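Esterase (Xanthomonas oryzae pv. oryzae, PDB 3H2K) probably hydrolyses carboxylic ester bonds as a lipase- or esterase-like member of the alpha/beta-hydrolase superfamily. Local coordinates at residues G231-S236 / D282-I287; E227-I232 / N372-H377. All blocks are in the same frame, centred on the assembly; numbering follows the deposited sequence.

Interaction 1 of 2, residues G231-S236 / D282-I287; sequences GILLGS and DTLPSI. With BOG (octyl beta-D-glucopyranoside), chain B.
The flat group in this contact is the peptide carbonyl of Pro285, which meets Ile232 with its oxygen end. Pro285 O lies 3.7 Å each from Ile232 CB, CG1 and CG2, and the C-O...CB angle of about 165° shows that the carbonyl is aimed at the fork of the branched side chain. This is helix-to-loop packing within a largely helical insertion between strands 198-205 and 328-332 of an alpha/beta-hydrolase fold, the position where lipases of this superfamily commonly carry a lid or cap. The loop begins where a Schellman motif, with Asp282 as its positive-phi residue, ends helix 275-280.

Ile232 divides the work between its branches. With chi1 at -68°, CG1 stands beside the backbone N and CG2 opposite it, which lets one residue reach two parts of the loop. CG1 is 3.9 Å from Ile287 CG2, while CG2 is 4.0 Å from Leu284 CB. One residue further on, Leu233 CD1 comes within 3.6 Å of Leu284 CD1, the two leucines crossing at a slant. No hydrogen bond joins the segments, so apolar packing holds this buried interface together, and Tyr293 of helix 290-293 adds to it by touching Ile232, Leu284 and Pro285.

The head group of the chain B octyl glucoside lies alongside the start of the helix. Its O6 donates to Gly231 O at 3.2 Å, and its O3 sits near both Ile287 CG2 and Ile232 CD1.

Ser236 OG lies 4.0 Å from Leu284 CD1; it donates to Ile232 O and is also hydrogen-bonded to Tyr293 OH. Ile232 O accepts both Ser236 N and Ser236 OG; the OG bond, 2.6 Å long, has a C=O...donor angle of 157°, with OG tilted slightly from the carbonyl plane.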
loop_
_atom_site.group_PDB
_atom_site.type_symbol
_atom_site.label_atom_id
_atom_site.label_comp_id
_atom_site.label_asym_id
_atom_site.label_seq_id
_atom_site.Cartn_x
_atom_site.Cartn_y
_atom_site.Cartn_z
ATOM N N GLY A 231 -14.720 -5.826 -4.900
ATOM C CA GLY A 231 -14.264 -5.430 -6.224
ATOM C C GLY A 231 -14.919 -4.245 -6.908
ATOM O O GLY A 231 -14.263 -3.529 -7.670
ATOM N N ILE A 232 -16.209 -4.037 -6.674
ATOM C CA ILE A 232 -16.888 -2.910 -7.298
ATOM C C ILE A 232 -16.327 -1.615 -6.731
ATOM O O ILE A 232 -16.128 -0.649 -7.464
ATOM C CB ILE A 232 -18.412 -2.963 -7.063
ATOM C CG1 ILE A 232 -19.012 -4.145 -7.827
ATOM C CG2 ILE A 232 -19.058 -1.665 -7.521
ATOM C CD1 ILE A 232 -18.860 -4.056 -9.328
ATOM N N LEU A 233 -16.077 -1.592 -5.424
ATOM C CA LEU A 233 -15.514 -0.397 -4.803
ATOM C C LEU A 233 -14.065 -0.197 -5.261
ATOM O O LEU A 233 -13.672 0.905 -5.651
ATOM C CB LEU A 233 -15.521 -0.495 -3.272
ATOM C CG LEU A 233 -16.783 -0.472 -2.402
ATOM C CD1 LEU A 233 -17.736 0.624 -2.869
ATOM C CD2 LEU A 233 -17.451 -1.829 -2.443
ATOM N N LEU A 234 -13.271 -1.265 -5.211
ATOM C CA LEU A 234 -11.866 -1.166 -5.599
ATOM C C LEU A 234 -11.696 -0.897 -7.098
ATOM O O LEU A 234 -10.856 -0.096 -7.492
ATOM C CB LEU A 234 -11.111 -2.435 -5.175
ATOM C CG LEU A 234 -11.102 -2.697 -3.658
ATOM C CD1 LEU A 234 -10.291 -3.967 -3.340
ATOM C CD2 LEU A 234 -10.502 -1.498 -2.930
ATOM N N GLY A 235 -12.510 -1.549 -7.923
ATOM C CA GLY A 235 -12.427 -1.336 -9.360
ATOM C C GLY A 235 -12.877 0.060 -9.759
ATOM O O GLY A 235 -12.310 0.672 -10.665
ATOM N N SER A 236 -13.899 0.574 -9.084
ATOM C CA SER A 236 -14.396 1.909 -9.386
ATOM C C SER A 236 -13.345 2.952 -9.015
ATOM O O SER A 236 -13.143 3.931 -9.738
ATOM C CB SER A 236 -15.704 2.166 -8.635
ATOM O OG SER A 236 -16.704 1.255 -9.074
ATOM N N ASP A 282 -23.975 0.214 1.390
ATOM C CA ASP A 282 -24.161 -0.140 -0.016
ATOM C C ASP A 282 -24.224 1.063 -0.961
ATOM O O ASP A 282 -25.143 1.181 -1.773
ATOM C CB ASP A 282 -25.419 -1.008 -0.194
ATOM C CG ASP A 282 -25.244 -2.420 0.355
ATOM O OD1 ASP A 282 -26.030 -3.312 -0.021
ATOM O OD2 ASP A 282 -24.323 -2.641 1.165
ATOM N N THR A 283 -23.237 1.948 -0.855
ATOM C CA THR A 283 -23.165 3.135 -1.706
ATOM C C THR A 283 -23.134 2.712 -3.175
ATOM O O THR A 283 -23.668 3.397 -4.051
ATOM C CB THR A 283 -21.907 3.959 -1.386
ATOM O OG1 THR A 283 -21.950 4.369 -0.015
ATOM C CG2 THR A 283 -21.830 5.198 -2.278
ATOM N N LEU A 284 -22.498 1.581 -3.438
ATOM C CA LEU A 284 -22.428 1.053 -4.789
ATOM C C LEU A 284 -23.012 -0.347 -4.718
ATOM O O LEU A 284 -23.028 -0.963 -3.655
ATOM C CB LEU A 284 -20.979 1.011 -5.281
ATOM C CG LEU A 284 -20.264 2.367 -5.290
ATOM C CD1 LEU A 284 -18.871 2.201 -5.875
ATOM C CD2 LEU A 284 -21.056 3.371 -6.104
ATOM N N PRO A 285 -23.514 -0.867 -5.844
ATOM C CA PRO A 285 -24.093 -2.209 -5.834
ATOM C C PRO A 285 -23.081 -3.304 -5.533
ATOM O O PRO A 285 -21.875 -3.116 -5.690
ATOM C CB PRO A 285 -24.686 -2.334 -7.236
ATOM C CG PRO A 285 -23.735 -1.519 -8.059
ATOM C CD PRO A 285 -23.545 -0.291 -7.200
ATOM N N SER A 286 -23.593 -4.449 -5.095
ATOM C CA SER A 286 -22.773 -5.609 -4.779
ATOM C C SER A 286 -22.422 -6.298 -6.096
ATOM O O SER A 286 -23.137 -6.147 -7.089
ATOM C CB SER A 286 -23.555 -6.554 -3.867
ATOM O OG SER A 286 -24.797 -6.886 -4.460
ATOM N N ILE A 287 -21.337 -7.065 -6.100
ATOM C CA ILE A 287 -20.873 -7.729 -7.319
ATOM C C ILE A 287 -21.896 -8.552 -8.091
ATOM O O ILE A 287 -21.725 -8.791 -9.285
ATOM C CB ILE A 287 -19.649 -8.629 -7.042
ATOM C CG1 ILE A 287 -20.011 -9.717 -6.034
ATOM C CG2 ILE A 287 -18.489 -7.780 -6.535
ATOM C CD1 ILE A 287 -18.929 -10.759 -5.861
HETATM C C1 BOG B . -13.727 -7.256 -9.404
HETATM O O1 BOG B . -12.937 -7.256 -8.205
HETATM C C2 BOG B . -15.175 -7.624 -9.080
HETATM O O2 BOG B . -15.237 -8.916 -8.469
HETATM C C3 BOG B . -16.003 -7.620 -10.366
HETATM O O3 BOG B . -17.380 -7.840 -10.046
HETATM C C4 BOG B . -15.854 -6.271 -11.070
HETATM O O4 BOG B . -16.460 -6.360 -12.362
HETATM C C5 BOG B . -14.376 -5.912 -11.239
HETATM O O5 BOG B . -13.700 -5.938 -9.972
HETATM C C6 BOG B . -14.268 -4.491 -11.795
HETATM O O6 BOG B . -14.845 -3.575 -10.861
HETATM C "C1'" BOG B . -11.588 -6.883 -8.520
HETATM C "C2'" BOG B . -10.882 -6.498 -7.217
HETATM C "C3'" BOG B . -9.443 -6.041 -7.462
HETATM C "C4'" BOG B . -8.837 -5.532 -6.152
HETATM C "C5'" BOG B . -7.415 -4.998 -6.337
HETATM C "C6'" BOG B . -6.912 -4.393 -5.024
HETATM C "C7'" BOG B . -5.526 -3.767 -5.192
HETATM C "C8'" BOG B . -5.069 -3.098 -3.894
#

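Interaction 2 of 2, residues E227-I232 / N372-H377; sequences ENTFGI and NSAFAH. With BOG (octyl beta-D-glucopyranoside), chain B; BOG (octyl beta-D-glucopyranoside), chain C.
The loop that brings in His377, probably the histidine of a Ser-His-Asp triad with Ser176 and Asp336, packs through Ala374 and Phe375 against the type I beta turn, Asn228 to Gly231, that leads into helix 231-246. Phe230 and Phe375 form a T-shaped pair: the ring planes meet at 79° with centroids 4.9 Å apart. Phe230 supplies the edge, its CZ standing 3.5 Å above the centre of the Phe375 ring. Phe230 occupies the N-cap position of the helix. With chi1 at -44°, its CG stands beside the backbone N, and from there the ring reaches across to Ala374 and Phe375.

The two faces of the Phe230 ring differ in what they meet. Over one, C3' of the chain C octyl glucoside rides 3.3 Å above the plane, displaced toward the rim; toward the other lies Thr229 CB, also off centre. Near the ring plane, CE2 lies 3.6 Å from Ala374 O, a packing contact; that oxygen is hydrogen-bonded to Thr338 OG1.

The methyl group of Ala374 fits beside the turn, CB lying 3.3 Å from Thr229 OG1. A single water links the two segments. It accepts from Ala374 N at 2.8 Å, donates to Glu227 O at 2.9 Å and hydrogen-bonds Thr229 OG1 at 3.0 Å, tying the two backbones together where no direct hydrogen bond joins them. The neighbouring Phe375 N is taken up locally by Ser373 OG in an ST turn.

In the fold, residues 372-377 connect strand 359-363 at one edge of the sheet to helix 377-396, and residues 227-230 lead into helix 231-246. Phe279 of helix 275-280 flanks both, meeting Phe230 edge-to-face and touching Thr229 and Phe375.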
loop_
_atom_site.group_PDB
_atom_site.type_symbol
_atom_site.label_atom_id
_atom_site.label_comp_id
_atom_site.label_asym_id
_atom_site.label_seq_id
_atom_site.Cartn_x
_atom_site.Cartn_y
_atom_site.Cartn_z
ATOM N N GLU A 227 -15.302 -15.216 -4.131
ATOM C CA GLU A 227 -15.926 -14.011 -4.659
ATOM C C GLU A 227 -15.127 -12.769 -4.285
ATOM O O GLU A 227 -14.737 -12.597 -3.127
ATOM C CB GLU A 227 -17.356 -13.861 -4.136
ATOM C CG GLU A 227 -18.278 -15.026 -4.456
ATOM C CD GLU A 227 -19.727 -14.591 -4.619
ATOM O OE1 GLU A 227 -20.084 -14.116 -5.721
ATOM O OE2 GLU A 227 -20.505 -14.707 -3.649
ATOM N N ASN A 228 -14.875 -11.905 -5.267
ATOM C CA ASN A 228 -14.135 -10.681 -5.003
ATOM C C ASN A 228 -15.155 -9.626 -4.608
ATOM O O ASN A 228 -15.419 -8.669 -5.334
ATOM C CB ASN A 228 -13.353 -10.228 -6.233
ATOM C CG ASN A 228 -12.186 -9.335 -5.864
ATOM O OD1 ASN A 228 -12.329 -8.439 -5.028
ATOM N ND2 ASN A 228 -11.027 -9.574 -6.477
ATOM N N THR A 229 -15.713 -9.835 -3.423
ATOM C CA THR A 229 -16.748 -9.009 -2.820
ATOM C C THR A 229 -16.605 -7.489 -2.845
ATOM O O THR A 229 -17.579 -6.783 -3.108
ATOM C CB THR A 229 -16.954 -9.453 -1.366
ATOM O OG1 THR A 229 -16.993 -10.884 -1.321
ATOM C CG2 THR A 229 -18.257 -8.900 -0.813
ATOM N N PHE A 230 -15.412 -6.980 -2.562
ATOM C CA PHE A 230 -15.202 -5.534 -2.537
ATOM C C PHE A 230 -14.748 -4.970 -3.883
ATOM O O PHE A 230 -14.450 -3.784 -3.995
ATOM C CB PHE A 230 -14.166 -5.191 -1.458
ATOM C CG PHE A 230 -14.375 -5.934 -0.164
ATOM C CD1 PHE A 230 -15.588 -5.843 0.520
ATOM C CD2 PHE A 230 -13.376 -6.756 0.351
ATOM C CE1 PHE A 230 -15.806 -6.567 1.698
ATOM C CE2 PHE A 230 -13.582 -7.486 1.527
ATOM C CZ PHE A 230 -14.801 -7.392 2.202
ATOM N N GLY A 231 -14.720 -5.826 -4.900
ATOM C CA GLY A 231 -14.264 -5.430 -6.224
ATOM C C GLY A 231 -14.919 -4.245 -6.908
ATOM O O GLY A 231 -14.263 -3.529 -7.670
ATOM N N ILE A 232 -16.209 -4.037 -6.674
ATOM C CA ILE A 232 -16.888 -2.910 -7.298
ATOM C C ILE A 232 -16.327 -1.615 -6.731
ATOM O O ILE A 232 -16.128 -0.649 -7.464
ATOM C CB ILE A 232 -18.412 -2.963 -7.063
ATOM C CG1 ILE A 232 -19.012 -4.145 -7.827
ATOM C CG2 ILE A 232 -19.058 -1.665 -7.521
ATOM C CD1 ILE A 232 -18.860 -4.056 -9.328
ATOM N N ASN A 372 -11.699 -19.729 2.414
ATOM C CA ASN A 372 -11.577 -18.786 1.305
ATOM C C ASN A 372 -12.650 -17.707 1.416
ATOM O O ASN A 372 -13.825 -18.006 1.620
ATOM C CB ASN A 372 -11.709 -19.520 -0.026
ATOM C CG ASN A 372 -10.496 -20.358 -0.344
ATOM O OD1 ASN A 372 -9.595 -20.505 0.484
ATOM N ND2 ASN A 372 -10.462 -20.916 -1.547
ATOM N N SER A 373 -12.239 -16.451 1.281
ATOM C CA SER A 373 -13.168 -15.334 1.380
ATOM C C SER A 373 -12.484 -14.013 1.057
ATOM O O SER A 373 -11.274 -13.877 1.221
ATOM C CB SER A 373 -13.745 -15.260 2.794
ATOM O OG SER A 373 -14.379 -14.012 3.022
ATOM N N ALA A 374 -13.266 -13.043 0.597
ATOM C CA ALA A 374 -12.727 -11.731 0.286
ATOM C C ALA A 374 -12.268 -11.114 1.601
ATOM O O ALA A 374 -11.330 -10.313 1.636
ATOM C CB ALA A 374 -13.806 -10.859 -0.354
ATOM N N PHE A 375 -12.939 -11.510 2.683
ATOM C CA PHE A 375 -12.644 -11.003 4.018
ATOM C C PHE A 375 -11.325 -11.478 4.614
ATOM O O PHE A 375 -10.832 -10.885 5.567
ATOM C CB PHE A 375 -13.786 -11.342 4.987
ATOM C CG PHE A 375 -15.042 -10.556 4.738
ATOM C CD1 PHE A 375 -15.964 -10.968 3.779
ATOM C CD2 PHE A 375 -15.284 -9.377 5.437
ATOM C CE1 PHE A 375 -17.110 -10.212 3.518
ATOM C CE2 PHE A 375 -16.422 -8.614 5.186
ATOM C CZ PHE A 375 -17.338 -9.031 4.225
ATOM N N ALA A 376 -10.757 -12.543 4.063
ATOM C CA ALA A 376 -9.486 -13.055 4.566
ATOM C C ALA A 376 -8.353 -12.065 4.257
ATOM O O ALA A 376 -7.264 -12.149 4.831
ATOM C CB ALA A 376 -9.188 -14.410 3.941
ATOM N N HIS A 377 -8.624 -11.133 3.344
ATOM C CA HIS A 377 -7.647 -10.119 2.949
ATOM C C HIS A 377 -7.199 -9.264 4.143
ATOM O O HIS A 377 -6.004 -9.057 4.349
ATOM C CB HIS A 377 -8.248 -9.222 1.857
ATOM C CG HIS A 377 -7.280 -8.237 1.272
ATOM N ND1 HIS A 377 -6.146 -8.623 0.588
ATOM C CD2 HIS A 377 -7.277 -6.882 1.271
ATOM C CE1 HIS A 377 -5.487 -7.548 0.193
ATOM N NE2 HIS A 377 -6.151 -6.479 0.595
HETATM C C1 BOG B . -13.727 -7.256 -9.404
HETATM O O1 BOG B . -12.937 -7.256 -8.205
HETATM C C2 BOG B . -15.175 -7.624 -9.080
HETATM O O2 BOG B . -15.237 -8.916 -8.469
HETATM C C3 BOG B . -16.003 -7.620 -10.366
HETATM O O3 BOG B . -17.380 -7.840 -10.046
HETATM C C4 BOG B . -15.854 -6.271 -11.070
HETATM O O4 BOG B . -16.460 -6.360 -12.362
HETATM C C5 BOG B . -14.376 -5.912 -11.239
HETATM O O5 BOG B . -13.700 -5.938 -9.972
HETATM C C6 BOG B . -14.268 -4.491 -11.795
HETATM O O6 BOG B . -14.845 -3.575 -10.861
HETATM C "C1'" BOG B . -11.588 -6.883 -8.520
HETATM C "C2'" BOG B . -10.882 -6.498 -7.217
HETATM C "C3'" BOG B . -9.443 -6.041 -7.462
HETATM C "C4'" BOG B . -8.837 -5.532 -6.152
HETATM C "C5'" BOG B . -7.415 -4.998 -6.337
HETATM C "C6'" BOG B . -6.912 -4.393 -5.024
HETATM C "C7'" BOG B . -5.526 -3.767 -5.192
HETATM C "C8'" BOG B . -5.069 -3.098 -3.894
HETATM C C1 BOG C . -12.980 -3.904 7.959
HETATM O O1 BOG C . -14.275 -3.631 7.405
HETATM C C2 BOG C . -12.573 -2.747 8.873
HETATM O O2 BOG C . -12.495 -1.530 8.125
HETATM C C3 BOG C . -11.222 -3.044 9.524
HETATM O O3 BOG C . -10.907 -2.014 10.465
HETATM C C4 BOG C . -11.293 -4.391 10.245
HETATM O O4 BOG C . -9.991 -4.736 10.725
HETATM C C5 BOG C . -11.782 -5.479 9.286
HETATM O O5 BOG C . -13.054 -5.117 8.726
HETATM C C6 BOG C . -11.942 -6.781 10.072
HETATM O O6 BOG C . -12.441 -7.807 9.209
HETATM C "C1'" BOG C . -14.480 -4.399 6.211
HETATM C "C2'" BOG C . -14.319 -3.479 4.998
HETATM C "C3'" BOG C . -14.581 -4.233 3.693
HETATM C "C4'" BOG C . -14.561 -3.284 2.493
HETATM C "C5'" BOG C . -13.180 -2.661 2.277
HETATM C "C6'" BOG C . -12.151 -3.715 1.866
HETATM C "C7'" BOG C . -10.796 -3.067 1.580
HETATM C "C8'" BOG C . -9.772 -4.107 1.121
HETATM O O HOH W 1 -15.777 -13.509 -0.537
#

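How the interactions relate
Interactions 1 and 2 have centres about 11 Å apart and share Gly231 and Ile232 at the start of helix 231-246. They also touch directly: Ile287 CG2 of interaction 1 lies 3.4 Å from Asn228 O of interaction 2, and Ile287 CD1 is 3.6 Å from Glu227 OE1. The chain B octyl glucoside bridges them: its C2' lies 3.2 Å from Asn228 ND2 and its C4' 3.5 Å from Leu234 CD1. Interaction 2 alone includes the probable triad histidine; C8' of the chain C detergent comes 3.7 Å from His377 CD2, so the alkyl chain, which lies over a face of Phe230, runs from that ring toward the probable active site.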